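Local atomic coordinates of GTN Reductase (Agrobacterium tumefaciens, PDB entry 5N6G), a protein that probably reduces activated carbon–carbon double bonds with bound FMN, as an ene-reductase of the Old Yellow Enzyme family. Residues A22-N27 / A39-Q44. Sequence-based numbering, arbitrary orientation.
Sequences APLTRN and ATYYEQ. With FMN (flavin mononucleotide), chain B; 8OZ (2-Phenylacrylic acid), chain C.
Tyr41, on helix 36-43, reaches Arg26 and Leu24 of the loop 22-27. Its CG lies anti to the backbone N (chi1 166°), which extends the ring from the helix toward the loop. Arg26 NH1 donates a hydrogen bond to Tyr41 OH at 3.1 Å, with an N-H...O angle of 151°. The hydroxyl sits at the edge of the guanidinium, almost in its plane. The guanidinium and ring planes are 72° apart. The Arg26 chain folds back at its second and third torsions, and this brings the guanidinium back to the phenol. Arg26 CG also packs against Tyr41 OH at 3.7 Å. The other guanidinium nitrogens turn to main-chain carbonyls: NE binds Phe355 O and NH2 binds Gly362 O. Leu24 CD1 touches Tyr41 OH more loosely, at 4.1 Å.

The fold is the eight-stranded parallel barrel of the Old Yellow Enzymes. The loop 22-27 follows the first barrel strand, 19-21, and leads towards helix 36-43. Residues 22-25 of the loop line the FMN pocket. Thr25 N donates to FMN N5 at 2.8 Å, and Thr25 OG1 donates to FMN O4. FMN O2' donates to Pro23 O. Leu24 CD2 packs against FMN C8 at 3.6 Å. Thr25 also borders the bound 2-phenylacrylic acid.

Tyr42 comes next on the helix, and Tyr41 CD2 lies over the centre of its ring, 3.8 Å above the plane. Tyr42 is linked to the loop through a water, and weakly. That water donates to Leu24 O at 2.7 Å, is hydrogen-bonded to Tyr41 OH, and donates only weakly to Tyr42 OH. It lies in the plane of the Tyr41 ring, beyond its edge. Tyr42 OH is hydrogen-bonded to Glu54 OE2, on barrel strand 50-57, so the water is its lesser partner.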
loop_
_atom_site.group_PDB
_atom_site.type_symbol
_atom_site.label_atom_id
_atom_site.label_comp_id
_atom_site.label_asym_id
_atom_site.label_seq_id
_atom_site.Cartn_x
_atom_site.Cartn_y
_atom_site.Cartn_z
ATOM N N ALA A 22 -6.407 5.855 2.716
ATOM C CA ALA A 22 -5.814 4.638 2.191
ATOM C C ALA A 22 -5.075 4.911 0.874
ATOM O O ALA A 22 -5.363 5.891 0.171
ATOM C CB ALA A 22 -6.883 3.583 1.951
ATOM N N PRO A 23 -4.129 4.043 0.513
ATOM C CA PRO A 23 -3.382 4.232 -0.740
ATOM C C PRO A 23 -4.298 4.034 -1.939
ATOM O O PRO A 23 -5.064 3.068 -1.995
ATOM C CB PRO A 23 -2.306 3.148 -0.680
ATOM C CG PRO A 23 -2.877 2.084 0.248
ATOM C CD PRO A 23 -3.668 2.866 1.273
ATOM N N LEU A 24 -4.220 4.950 -2.904
ATOM C CA LEU A 24 -5.107 4.917 -4.059
ATOM C C LEU A 24 -4.346 5.262 -5.338
ATOM O O LEU A 24 -4.111 6.442 -5.620
ATOM C CB LEU A 24 -6.259 5.887 -3.858
ATOM C CG LEU A 24 -7.174 5.607 -2.666
ATOM C CD1 LEU A 24 -7.863 6.897 -2.243
ATOM C CD2 LEU A 24 -8.162 4.527 -3.050
ATOM N N THR A 25 -4.037 4.246 -6.134
ATOM C CA THR A 25 -3.497 4.432 -7.486
ATOM C C THR A 25 -4.483 5.185 -8.367
ATOM O O THR A 25 -5.647 4.787 -8.518
ATOM C CB THR A 25 -3.183 3.054 -8.088
ATOM O OG1 THR A 25 -2.114 2.465 -7.343
ATOM C CG2 THR A 25 -2.755 3.145 -9.549
ATOM N N ARG A 26 -4.023 6.296 -8.953
ATOM C CA ARG A 26 -4.871 7.103 -9.816
ATOM C C ARG A 26 -4.320 7.294 -11.221
ATOM O O ARG A 26 -5.033 7.830 -12.062
ATOM C CB ARG A 26 -5.121 8.495 -9.189
ATOM C CG ARG A 26 -5.504 8.483 -7.683
ATOM C CD ARG A 26 -6.792 7.731 -7.387
ATOM N NE ARG A 26 -7.894 8.227 -8.209
ATOM C CZ ARG A 26 -8.651 9.279 -7.912
ATOM N NH1 ARG A 26 -8.466 9.945 -6.778
ATOM N NH2 ARG A 26 -9.597 9.658 -8.739
ATOM N N ASN A 27 -3.087 6.858 -11.493
ATOM C CA ASN A 27 -2.466 6.911 -12.830
ATOM C C ASN A 27 -2.509 8.300 -13.464
ATOM O O ASN A 27 -2.863 8.472 -14.643
ATOM C CB ASN A 27 -3.121 5.902 -13.767
ATOM C CG ASN A 27 -3.243 4.544 -13.150
ATOM O OD1 ASN A 27 -4.286 4.209 -12.591
ATOM N ND2 ASN A 27 -2.184 3.746 -13.243
ATOM N N ALA A 39 -0.154 17.481 -6.586
ATOM C CA ALA A 39 0.030 18.218 -5.342
ATOM C C ALA A 39 -1.285 18.793 -4.850
ATOM O O ALA A 39 -1.587 18.730 -3.654
ATOM C CB ALA A 39 1.067 19.324 -5.512
ATOM N N THR A 40 -2.094 19.334 -5.752
ATOM C CA THR A 40 -3.395 19.844 -5.337
ATOM C C THR A 40 -4.227 18.734 -4.708
ATOM O O THR A 40 -4.854 18.921 -3.663
ATOM C CB THR A 40 -4.106 20.441 -6.547
ATOM O OG1 THR A 40 -3.305 21.522 -7.025
ATOM C CG2 THR A 40 -5.522 20.941 -6.208
ATOM N N TYR A 41 -4.249 17.575 -5.357
ATOM C CA TYR A 41 -5.049 16.445 -4.896
ATOM C C TYR A 41 -4.707 16.059 -3.468
ATOM O O TYR A 41 -5.605 15.870 -2.633
ATOM C CB TYR A 41 -4.818 15.271 -5.837
ATOM C CG TYR A 41 -5.266 13.894 -5.402
ATOM C CD1 TYR A 41 -6.605 13.543 -5.383
ATOM C CD2 TYR A 41 -4.332 12.910 -5.098
ATOM C CE1 TYR A 41 -6.996 12.254 -5.034
ATOM C CE2 TYR A 41 -4.717 11.625 -4.763
ATOM C CZ TYR A 41 -6.059 11.315 -4.744
ATOM O OH TYR A 41 -6.439 10.038 -4.441
ATOM N N TYR A 42 -3.413 15.904 -3.164
ATOM C CA TYR A 42 -3.049 15.502 -1.809
ATOM C C TYR A 42 -3.276 16.635 -0.810
ATOM O O TYR A 42 -3.713 16.390 0.324
ATOM C CB TYR A 42 -1.602 15.015 -1.751
ATOM C CG TYR A 42 -1.433 13.618 -2.283
ATOM C CD1 TYR A 42 -1.933 12.528 -1.585
ATOM C CD2 TYR A 42 -0.783 13.375 -3.487
ATOM C CE1 TYR A 42 -1.778 11.222 -2.072
ATOM C CE2 TYR A 42 -0.622 12.088 -3.967
ATOM C CZ TYR A 42 -1.133 11.015 -3.263
ATOM O OH TYR A 42 -0.962 9.718 -3.734
ATOM N N GLU A 43 -3.006 17.877 -1.213
ATOM C CA GLU A 43 -3.194 19.000 -0.301
ATOM C C GLU A 43 -4.663 19.153 0.085
ATOM O O GLU A 43 -4.965 19.561 1.216
ATOM C CB GLU A 43 -2.653 20.290 -0.937
ATOM C CG GLU A 43 -1.110 20.274 -1.074
ATOM C CD GLU A 43 -0.563 21.319 -2.051
ATOM O OE1 GLU A 43 -1.356 22.081 -2.653
ATOM O OE2 GLU A 43 0.679 21.380 -2.213
ATOM N N GLN A 44 -5.583 18.823 -0.832
ATOM C CA GLN A 44 -7.021 18.901 -0.561
ATOM C C GLN A 44 -7.448 17.971 0.563
ATOM O O GLN A 44 -8.507 18.203 1.190
ATOM C CB GLN A 44 -7.799 18.529 -1.823
ATOM C CG GLN A 44 -7.859 19.624 -2.865
ATOM C CD GLN A 44 -8.660 19.215 -4.089
ATOM O OE1 GLN A 44 -9.015 18.050 -4.254
ATOM N NE2 GLN A 44 -8.949 20.176 -4.942
HETATM N N1 FMN B . -4.454 -0.444 -2.375
HETATM C C2 FMN B . -3.098 -0.324 -2.196
HETATM O O2 FMN B . -2.497 -0.933 -1.282
HETATM N N3 FMN B . -2.378 0.512 -3.022
HETATM C C4 FMN B . -2.887 1.240 -4.081
HETATM O O4 FMN B . -2.164 1.994 -4.731
HETATM C C4A FMN B . -4.311 1.083 -4.282
HETATM N N5 FMN B . -4.879 1.765 -5.245
HETATM C C5A FMN B . -6.260 1.732 -5.325
HETATM C C6 FMN B . -6.887 2.541 -6.266
HETATM C C7 FMN B . -8.270 2.635 -6.314
HETATM C C7M FMN B . -8.903 3.551 -7.333
HETATM C C8 FMN B . -9.053 1.902 -5.415
HETATM C C8M FMN B . -10.551 2.030 -5.398
HETATM C C9 FMN B . -8.433 1.072 -4.484
HETATM C C9A FMN B . -7.042 0.992 -4.430
HETATM N N10 FMN B . -6.383 0.250 -3.426
HETATM C C10 FMN B . -5.018 0.251 -3.344
HETATM C "C1'" FMN B . -7.196 -0.366 -2.367
HETATM C "C2'" FMN B . -7.627 0.672 -1.340
HETATM O "O2'" FMN B . -6.493 1.185 -0.632
HETATM C "C3'" FMN B . -8.636 0.132 -0.326
HETATM O "O3'" FMN B . -8.097 -1.023 0.315
HETATM C "C4'" FMN B . -9.983 -0.243 -0.942
HETATM O "O4'" FMN B . -10.495 0.848 -1.711
HETATM C "C5'" FMN B . -10.989 -0.691 0.102
HETATM O "O5'" FMN B . -11.274 0.384 1.021
HETATM P P FMN B . -12.629 1.278 0.996
HETATM O O1P FMN B . -13.759 0.306 1.258
HETATM O O2P FMN B . -12.711 1.848 -0.410
HETATM O O3P FMN B . -12.424 2.293 2.061
HETATM C C4 8OZ C . -6.067 -0.474 -8.341
HETATM C C5 8OZ C . -5.521 -0.294 -9.591
HETATM C C6 8OZ C . -4.171 -0.489 -9.780
HETATM C C7 8OZ C . -3.361 -0.846 -8.717
HETATM C C8 8OZ C . -3.432 -2.314 -5.279
HETATM C C 8OZ C . -1.852 -0.652 -6.153
HETATM O O 8OZ C . -2.818 -2.452 -4.249
HETATM C C1 8OZ C . -3.010 -1.283 -6.283
HETATM C C2 8OZ C . -3.898 -1.012 -7.448
HETATM C C3 8OZ C . -5.268 -0.836 -7.272
HETATM O O1 8OZ C . -4.470 -3.055 -5.583
HETATM O O HOH W 1 -4.193 8.592 -3.970
#